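PDB 5CYX: cadherin-related family member 2 from Mus musculus, which probably mediates calcium-dependent heterophilic adhesion between neighbouring microvilli of epithelial cells, and is represented by its three N-terminal extracellular cadherin repeats. Local coordinates for residues Leu39-Ser44 / Ile76-Asp82; Gly23-Leu29 / Thr57-Leu62. All blocks are in the same frame, centred on the assembly; numbering follows the deposited sequence.

Contact 1: residues Leu39-Ser44 / Ile76-Asp82; sequences LTYGIS and ITISTSD
In the first cadherin repeat, strand 40-44 forms one border of a four-stranded sheet of the beta-sandwich and pairs antiparallel with strand 73-81. The axes of the paired segments approach to 4.6 Å, their directions 157° apart. Three hydrogen-bonded pairs satisfy both backbone groups of every residue in them: Thr40 N to Ser81 O at 3.0 Å and Ser81 N to Thr40 O at 2.9 Å; Gly42 N to Ser79 O and Ser79 N to Gly42 O, both 2.9 Å; Ser44 N to Thr77 O at 2.8 Å and Thr77 N to Ser44 O at 3.1 Å. Between them lie the non-hydrogen-bonded pairs Tyr41-Thr80 and Ile43-Ile78, both with CA atoms 4.6 Å apart. Ile78 and Thr80 use their backbone polar groups on the other side, toward Ala89 and Arg87 of strand 86-96, while Tyr41 is backbone hydrogen-bonded to Ala55.

Tyr41, Ile43, Ile78 and Thr80 share one face, where Ile43 CG1 meets Ile78 CG1 at 4.0 Å. Thr80 OG1 is hydrogen-bonded to Ser6 OG of a second copy of the protein and weakly to Arg87 O; Tyr41 OH has a weak hydrogen bond to Ala31 N. The other face carries Thr40, Ser44, Thr77, Ser79 and Ser81. Ser81 OG is hydrogen-bonded to Gly83 N; past the strand end, Asp82 OD1 accepts from Leu84 N and Asn85 N. A beta carbon on Gly42 would clash with Ser79, whose p rotamer lets OG make a weak 3.3 Å hydrogen bond to Gly42 O.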
ATOM      1  N   LEU A  39     -41.529 -33.867 -40.775  1.00 85.18           N
ATOM      2  CA  LEU A  39     -40.392 -33.429 -41.562  1.00 82.46           C
ATOM      3  C   LEU A  39     -39.019 -33.654 -40.899  1.00 80.19           C
ATOM      4  O   LEU A  39     -38.944 -33.995 -39.726  1.00 82.19           O
ATOM      5  CB  LEU A  39     -40.576 -31.965 -41.935  1.00 84.25           C
ATOM      6  CG  LEU A  39     -40.850 -30.860 -40.943  1.00 82.86           C
ATOM      7  CD1 LEU A  39     -39.783 -30.804 -39.869  1.00 83.15           C
ATOM      8  CD2 LEU A  39     -40.900 -29.541 -41.715  1.00 83.15           C
ATOM      9  N   THR A  40     -37.940 -33.467 -41.664  1.00 74.89           N
ATOM     10  CA  THR A  40     -36.592 -33.697 -41.163  1.00 70.26           C
ATOM     11  C   THR A  40     -35.745 -32.422 -41.017  1.00 67.28           C
ATOM     12  O   THR A  40     -35.881 -31.475 -41.789  1.00 65.42           O
ATOM     13  CB  THR A  40     -35.817 -34.675 -42.066  1.00 70.73           C
ATOM     14  OG1 THR A  40     -35.633 -34.079 -43.350  1.00 70.76           O
ATOM     15  CG2 THR A  40     -36.554 -36.005 -42.214  1.00 70.70           C
ATOM     16  N   TYR A  41     -34.837 -32.454 -40.048  1.00 65.71           N
ATOM     17  CA  TYR A  41     -33.964 -31.326 -39.700  1.00 65.27           C
ATOM     18  C   TYR A  41     -32.511 -31.627 -40.012  1.00 63.20           C
ATOM     19  O   TYR A  41     -32.104 -32.776 -39.979  1.00 62.15           O
ATOM     20  CB  TYR A  41     -34.016 -31.048 -38.196  1.00 65.39           C
ATOM     21  CG  TYR A  41     -35.383 -30.920 -37.637  1.00 66.28           C
ATOM     22  CD1 TYR A  41     -36.010 -29.672 -37.567  1.00 65.95           C
ATOM     23  CD2 TYR A  41     -36.062 -32.035 -37.146  1.00 67.35           C
ATOM     24  CE1 TYR A  41     -37.281 -29.544 -37.031  1.00 66.25           C
ATOM     25  CE2 TYR A  41     -37.341 -31.908 -36.605  1.00 66.63           C
ATOM     26  CZ  TYR A  41     -37.938 -30.660 -36.560  1.00 65.53           C
ATOM     27  OH  TYR A  41     -39.198 -30.509 -36.039  1.00 67.52           O
ATOM     28  N   GLY A  42     -31.731 -30.578 -40.250  1.00 61.44           N
ATOM     29  CA  GLY A  42     -30.279 -30.708 -40.408  1.00 61.36           C
ATOM     30  C   GLY A  42     -29.547 -29.460 -39.958  1.00 60.85           C
ATOM     31  O   GLY A  42     -30.157 -28.403 -39.760  1.00 57.87           O
ATOM     32  N   ILE A  43     -28.244 -29.603 -39.760  1.00 61.21           N
ATOM     33  CA  ILE A  43     -27.360 -28.476 -39.491  1.00 63.04           C
ATOM     34  C   ILE A  43     -26.230 -28.531 -40.512  1.00 63.74           C
ATOM     35  O   ILE A  43     -25.676 -29.593 -40.750  1.00 62.82           O
ATOM     36  CB  ILE A  43     -26.887 -28.459 -38.016  1.00 63.74           C
ATOM     37  CG1 ILE A  43     -28.046 -27.914 -37.165  1.00 66.25           C
ATOM     38  CG2 ILE A  43     -25.681 -27.545 -37.800  1.00 63.67           C
ATOM     39  CD1 ILE A  43     -27.878 -28.002 -35.660  1.00 67.56           C
ATOM     40  N   SER A  44     -25.944 -27.394 -41.142  1.00 63.61           N
ATOM     41  CA  SER A  44     -24.925 -27.301 -42.208  1.00 64.72           C
ATOM     42  C   SER A  44     -24.110 -26.010 -42.081  1.00 63.96           C
ATOM     43  O   SER A  44     -24.399 -25.135 -41.232  1.00 61.67           O
ATOM     44  CB  SER A  44     -25.584 -27.353 -43.596  1.00 66.07           C
ATOM     45  OG  SER A  44     -26.420 -26.213 -43.780  1.00 67.37           O
ATOM     46  N   ILE A  76     -24.538 -20.979 -37.354  1.00 52.59           N
ATOM     47  CA  ILE A  76     -24.887 -22.258 -37.957  1.00 54.79           C
ATOM     48  C   ILE A  76     -26.040 -22.062 -38.920  1.00 55.46           C
ATOM     49  O   ILE A  76     -26.776 -21.114 -38.812  1.00 56.64           O
ATOM     50  CB  ILE A  76     -25.261 -23.323 -36.899  1.00 54.07           C
ATOM     51  CG1 ILE A  76     -26.311 -22.778 -35.926  1.00 54.25           C
ATOM     52  CG2 ILE A  76     -24.023 -23.741 -36.153  1.00 54.20           C
ATOM     53  CD1 ILE A  76     -26.881 -23.810 -34.959  1.00 54.29           C
ATOM     54  N   THR A  77     -26.174 -22.970 -39.864  1.00 56.70           N
ATOM     55  CA  THR A  77     -27.331 -23.007 -40.735  1.00 58.42           C
ATOM     56  C   THR A  77     -28.173 -24.233 -40.331  1.00 59.01           C
ATOM     57  O   THR A  77     -27.676 -25.376 -40.318  1.00 59.82           O
ATOM     58  CB  THR A  77     -26.902 -23.035 -42.232  1.00 59.39           C
ATOM     59  OG1 THR A  77     -26.155 -21.840 -42.526  1.00 60.49           O
ATOM     60  CG2 THR A  77     -28.103 -23.089 -43.153  1.00 59.66           C
ATOM     61  N   ILE A  78     -29.420 -23.974 -39.996  1.00 58.42           N
ATOM     62  CA  ILE A  78     -30.396 -24.989 -39.726  1.00 62.13           C
ATOM     63  C   ILE A  78     -31.323 -25.126 -40.929  1.00 63.02           C
ATOM     64  O   ILE A  78     -31.732 -24.133 -41.527  1.00 63.22           O
ATOM     65  CB  ILE A  78     -31.220 -24.628 -38.470  1.00 64.36           C
ATOM     66  CG1 ILE A  78     -30.304 -24.637 -37.240  1.00 64.72           C
ATOM     67  CG2 ILE A  78     -32.352 -25.639 -38.274  1.00 65.59           C
ATOM     68  CD1 ILE A  78     -30.828 -23.806 -36.098  1.00 67.37           C
ATOM     69  N   SER A  79     -31.693 -26.363 -41.231  1.00 63.02           N
ATOM     70  CA  SER A  79     -32.538 -26.686 -42.373  1.00 63.70           C
ATOM     71  C   SER A  79     -33.686 -27.590 -41.954  1.00 63.04           C
ATOM     72  O   SER A  79     -33.535 -28.425 -41.056  1.00 63.52           O
ATOM     73  CB  SER A  79     -31.701 -27.384 -43.415  1.00 64.71           C
ATOM     74  OG  SER A  79     -31.221 -28.619 -42.892  1.00 66.52           O
ATOM     75  N   THR A  80     -34.840 -27.393 -42.576  1.00 62.20           N
ATOM     76  CA  THR A  80     -35.991 -28.294 -42.443  1.00 62.37           C
ATOM     77  C   THR A  80     -36.400 -28.685 -43.845  1.00 63.10           C
ATOM     78  O   THR A  80     -36.336 -27.858 -44.759  1.00 63.50           O
ATOM     79  CB  THR A  80     -37.236 -27.600 -41.856  1.00 62.91           C
ATOM     80  OG1 THR A  80     -37.387 -26.333 -42.520  1.00 62.52           O
ATOM     81  CG2 THR A  80     -37.181 -27.452 -40.323  1.00 61.83           C
ATOM     82  N   SER A  81     -36.844 -29.922 -43.999  1.00 64.91           N
ATOM     83  CA  SER A  81     -37.281 -30.445 -45.281  1.00 66.09           C
ATOM     84  C   SER A  81     -38.573 -31.236 -45.110  1.00 68.49           C
ATOM     85  O   SER A  81     -38.710 -32.031 -44.185  1.00 64.32           O
ATOM     86  CB  SER A  81     -36.211 -31.349 -45.897  1.00 65.52           C
ATOM     87  OG  SER A  81     -36.705 -31.931 -47.089  1.00 64.82           O
ATOM     88  N   ASP A  82     -39.491 -31.019 -46.051  1.00 73.99           N
ATOM     89  CA  ASP A  82     -40.754 -31.764 -46.161  1.00 77.81           C
ATOM     90  C   ASP A  82     -40.712 -32.803 -47.290  1.00 79.53           C
ATOM     91  O   ASP A  82     -41.760 -33.316 -47.670  1.00 82.04           O
ATOM     92  CB  ASP A  82     -41.933 -30.781 -46.398  1.00 79.67           C
ATOM     93  CG  ASP A  82     -41.786 -29.947 -47.693  1.00 82.29           C
ATOM     94  OD1 ASP A  82     -40.812 -30.151 -48.464  1.00 82.16           O
ATOM     95  OD2 ASP A  82     -42.645 -29.060 -47.933  1.00 88.00           O
TER

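Contact 2: residues Gly23-Leu29 / Thr57-Leu62; sequences GAVAFWL and TGEVKL
A classic beta bulge interrupts this antiparallel pairing: Ala26 and Phe27 both face Val60, whose O accepts hydrogen bonds from Ala26 N at 2.8 Å and Phe27 N at 3.2 Å. Ala26 adopts phi/psi of -82/-39°, and the register slips by one between Val25-Lys61 and Phe27-Val60. The segments of strands 25-30 and 59-62 run 155° apart, with axes 4.3 Å from each other at closest.

Before the bulge, Gly23 N donates a hydrogen bond to Leu62 O (2.8 Å) and Leu62 N to Ala24 O (3.0 Å). Beyond it, Val60 N donates to Phe27 O (2.8 Å) and Leu29 N to Gly58 O (2.9 Å). Thr57 OG1 accepts from Glu59 N at 3.2 Å, an ST turn leading into strand 59-62. At the backbone angles of Gly23 (94/-13°) and Gly58 (87/-1°) a CB would jam against the preceding carbonyl O, so glycine is needed; on Gly58 it would also strike Leu29 O.

Each of the two aromatic side chains receives a CH-pi contact on a ring face. Val60 CB lies 4.1 Å from the centroid of the Phe27 ring (chi1 p), and Glu59 CG 4.1 Å from that of the Trp28 six-membered ring (chi1 m). Val60 CG2 also meets Leu29 CD1 at 3.9 Å.

Strand 59-62 is the middle of three, flanked by 25-30 and 51-53; Val60 packs on Phe51 and Val53 and reaches Ile43 of strand 40-44, while Trp28 and Leu29 extend the sheet by antiparallel pairing with a strand of the second subunit.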
ATOM      1  N   GLY A  23     -21.792 -34.395 -26.201  1.00 54.84           N
ATOM      2  CA  GLY A  23     -22.761 -35.484 -26.084  1.00 54.28           C
ATOM      3  C   GLY A  23     -23.986 -35.143 -25.265  1.00 53.83           C
ATOM      4  O   GLY A  23     -24.960 -35.874 -25.314  1.00 52.65           O
ATOM      5  N   ALA A  24     -23.968 -34.037 -24.518  1.00 53.83           N
ATOM      6  CA  ALA A  24     -25.190 -33.557 -23.869  1.00 53.77           C
ATOM      7  C   ALA A  24     -26.091 -32.993 -24.931  1.00 55.07           C
ATOM      8  O   ALA A  24     -25.614 -32.496 -25.951  1.00 55.15           O
ATOM      9  CB  ALA A  24     -24.866 -32.472 -22.859  1.00 52.97           C
ATOM     10  N   VAL A  25     -27.390 -32.975 -24.649  1.00 55.28           N
ATOM     11  CA  VAL A  25     -28.350 -32.343 -25.536  1.00 55.00           C
ATOM     12  C   VAL A  25     -28.226 -30.815 -25.424  1.00 54.50           C
ATOM     13  O   VAL A  25     -28.443 -30.247 -24.355  1.00 55.15           O
ATOM     14  CB  VAL A  25     -29.796 -32.793 -25.203  1.00 55.51           C
ATOM     15  CG1 VAL A  25     -30.810 -31.980 -25.989  1.00 56.64           C
ATOM     16  CG2 VAL A  25     -29.975 -34.273 -25.500  1.00 55.56           C
ATOM     17  N   ALA A  26     -27.911 -30.139 -26.527  1.00 51.96           N
ATOM     18  CA  ALA A  26     -27.814 -28.705 -26.495  1.00 50.32           C
ATOM     19  C   ALA A  26     -29.215 -28.089 -26.612  1.00 50.41           C
ATOM     20  O   ALA A  26     -29.503 -27.073 -25.989  1.00 51.08           O
ATOM     21  CB  ALA A  26     -26.947 -28.225 -27.595  1.00 50.46           C
ATOM     22  N   PHE A  27     -30.048 -28.698 -27.447  1.00 49.61           N
ATOM     23  CA  PHE A  27     -31.392 -28.258 -27.675  1.00 49.73           C
ATOM     24  C   PHE A  27     -32.105 -29.161 -28.678  1.00 50.00           C
ATOM     25  O   PHE A  27     -31.468 -30.047 -29.322  1.00 47.96           O
ATOM     26  CB  PHE A  27     -31.408 -26.808 -28.178  1.00 49.65           C
ATOM     27  CG  PHE A  27     -30.556 -26.563 -29.378  1.00 50.03           C
ATOM     28  CD1 PHE A  27     -31.041 -26.797 -30.650  1.00 51.42           C
ATOM     29  CD2 PHE A  27     -29.267 -26.072 -29.250  1.00 50.99           C
ATOM     30  CE1 PHE A  27     -30.248 -26.542 -31.791  1.00 51.71           C
ATOM     31  CE2 PHE A  27     -28.473 -25.819 -30.381  1.00 50.93           C
ATOM     32  CZ  PHE A  27     -28.965 -26.064 -31.647  1.00 51.27           C
ATOM     33  N   TRP A  28     -33.408 -28.899 -28.801  1.00 49.88           N
ATOM     34  CA  TRP A  28     -34.332 -29.542 -29.725  1.00 52.10           C
ATOM     35  C   TRP A  28     -34.789 -28.543 -30.753  1.00 53.33           C
ATOM     36  O   TRP A  28     -35.228 -27.435 -30.383  1.00 53.40           O
ATOM     37  CB  TRP A  28     -35.593 -30.015 -28.995  1.00 52.84           C
ATOM     38  CG  TRP A  28     -35.367 -31.090 -28.024  1.00 55.34           C
ATOM     39  CD1 TRP A  28     -35.059 -30.950 -26.720  1.00 56.60           C
ATOM     40  CD2 TRP A  28     -35.410 -32.486 -28.286  1.00 56.82           C
ATOM     41  NE1 TRP A  28     -34.911 -32.182 -26.131  1.00 58.11           N
ATOM     42  CE2 TRP A  28     -35.122 -33.144 -27.073  1.00 57.50           C
ATOM     43  CE3 TRP A  28     -35.691 -33.244 -29.420  1.00 58.38           C
ATOM     44  CZ2 TRP A  28     -35.091 -34.512 -26.958  1.00 58.84           C
ATOM     45  CZ3 TRP A  28     -35.652 -34.643 -29.312  1.00 60.09           C
ATOM     46  CH2 TRP A  28     -35.335 -35.257 -28.095  1.00 60.35           C
ATOM     47  N   LEU A  29     -34.735 -28.933 -32.023  1.00 54.68           N
ATOM     48  CA  LEU A  29     -35.370 -28.180 -33.093  1.00 55.80           C
ATOM     49  C   LEU A  29     -36.793 -28.703 -33.227  1.00 57.72           C
ATOM     50  O   LEU A  29     -36.993 -29.917 -33.273  1.00 56.72           O
ATOM     51  CB  LEU A  29     -34.631 -28.380 -34.400  1.00 56.29           C
ATOM     52  CG  LEU A  29     -33.212 -27.830 -34.467  1.00 55.76           C
ATOM     53  CD1 LEU A  29     -32.448 -28.477 -35.626  1.00 56.20           C
ATOM     54  CD2 LEU A  29     -33.228 -26.314 -34.580  1.00 55.58           C
ATOM     55  N   THR A  57     -36.116 -36.572 -35.059  1.00 63.01           N
ATOM     56  CA  THR A  57     -36.665 -36.117 -33.804  1.00 61.86           C
ATOM     57  C   THR A  57     -36.334 -34.673 -33.471  1.00 59.43           C
ATOM     58  O   THR A  57     -36.980 -34.104 -32.601  1.00 59.84           O
ATOM     59  CB  THR A  57     -36.212 -36.990 -32.617  1.00 61.53           C
ATOM     60  OG1 THR A  57     -34.868 -36.652 -32.254  1.00 60.33           O
ATOM     61  CG2 THR A  57     -36.342 -38.469 -32.942  1.00 62.47           C
ATOM     62  N   GLY A  58     -35.307 -34.113 -34.095  1.00 58.53           N
ATOM     63  CA  GLY A  58     -34.875 -32.730 -33.840  1.00 57.38           C
ATOM     64  C   GLY A  58     -33.892 -32.578 -32.685  1.00 55.92           C
ATOM     65  O   GLY A  58     -33.449 -31.464 -32.375  1.00 54.15           O
ATOM     66  N   GLU A  59     -33.560 -33.694 -32.043  1.00 54.98           N
ATOM     67  CA  GLU A  59     -32.598 -33.718 -30.954  1.00 55.15           C
ATOM     68  C   GLU A  59     -31.231 -33.247 -31.465  1.00 53.00           C
ATOM     69  O   GLU A  59     -30.691 -33.825 -32.398  1.00 52.69           O
ATOM     70  CB  GLU A  59     -32.460 -35.154 -30.415  1.00 57.72           C
ATOM     71  CG  GLU A  59     -31.681 -35.267 -29.127  1.00 59.93           C
ATOM     72  CD  GLU A  59     -31.329 -36.708 -28.797  1.00 62.64           C
ATOM     73  OE1 GLU A  59     -30.474 -37.328 -29.493  1.00 65.91           O
ATOM     74  OE2 GLU A  59     -31.911 -37.223 -27.848  1.00 64.26           O
ATOM     75  N   VAL A  60     -30.678 -32.213 -30.842  1.00 51.11           N
ATOM     76  CA  VAL A  60     -29.354 -31.720 -31.173  1.00 50.74           C
ATOM     77  C   VAL A  60     -28.423 -31.820 -30.001  1.00 50.22           C
ATOM     78  O   VAL A  60     -28.586 -31.116 -29.014  1.00 51.41           O
ATOM     79  CB  VAL A  60     -29.340 -30.254 -31.659  1.00 50.60           C
ATOM     80  CG1 VAL A  60     -27.929 -29.852 -32.074  1.00 50.47           C
ATOM     81  CG2 VAL A  60     -30.329 -30.060 -32.789  1.00 51.00           C
ATOM     82  N   LYS A  61     -27.424 -32.674 -30.148  1.00 49.67           N
ATOM     83  CA  LYS A  61     -26.343 -32.826 -29.179  1.00 49.68           C
ATOM     84  C   LYS A  61     -25.107 -32.041 -29.569  1.00 48.52           C
ATOM     85  O   LYS A  61     -24.836 -31.862 -30.767  1.00 47.87           O
ATOM     86  CB  LYS A  61     -25.933 -34.300 -29.075  1.00 50.47           C
ATOM     87  CG  LYS A  61     -26.999 -35.173 -28.475  1.00 52.08           C
ATOM     88  CD  LYS A  61     -26.479 -36.582 -28.295  1.00 54.31           C
ATOM     89  CE  LYS A  61     -27.545 -37.523 -27.739  1.00 56.67           C
ATOM     90  NZ  LYS A  61     -27.037 -38.922 -27.869  1.00 59.41           N
ATOM     91  N   LEU A  62     -24.352 -31.624 -28.557  1.00 47.09           N
ATOM     92  CA  LEU A  62     -23.121 -30.939 -28.773  1.00 47.92           C
ATOM     93  C   LEU A  62     -22.111 -31.999 -29.265  1.00 48.56           C
ATOM     94  O   LEU A  62     -21.980 -33.022 -28.624  1.00 49.43           O
ATOM     95  CB  LEU A  62     -22.614 -30.320 -27.501  1.00 47.05           C
ATOM     96  CG  LEU A  62     -21.304 -29.541 -27.650  1.00 47.40           C
ATOM     97  CD1 LEU A  62     -21.501 -28.238 -28.427  1.00 47.35           C
ATOM     98  CD2 LEU A  62     -20.713 -29.287 -26.266  1.00 47.42           C
TER

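In the fold
Contacts 1 and 2 represent the two sheets of a single cadherin repeat, the first of three in this chain, with centres 13 Å apart. Their segments interleave along the sequence: 23-29, 39-44, 57-62, then 76-82, so the chain switches sheet at each step. The sheets meet through Ile78 CD1 on Leu29 CD2 (3.8 Å) and Ile43 CD1 on Val60 CG1 (4.0 Å), while Tyr41 CZ lies 3.5 Å from Leu29 O. This is the Greek-key beta-sandwich of cadherins. Both contacts touch the second subunit, another copy of the protein. They belong to the repeat required for binding CDHR5, and here they help build its core.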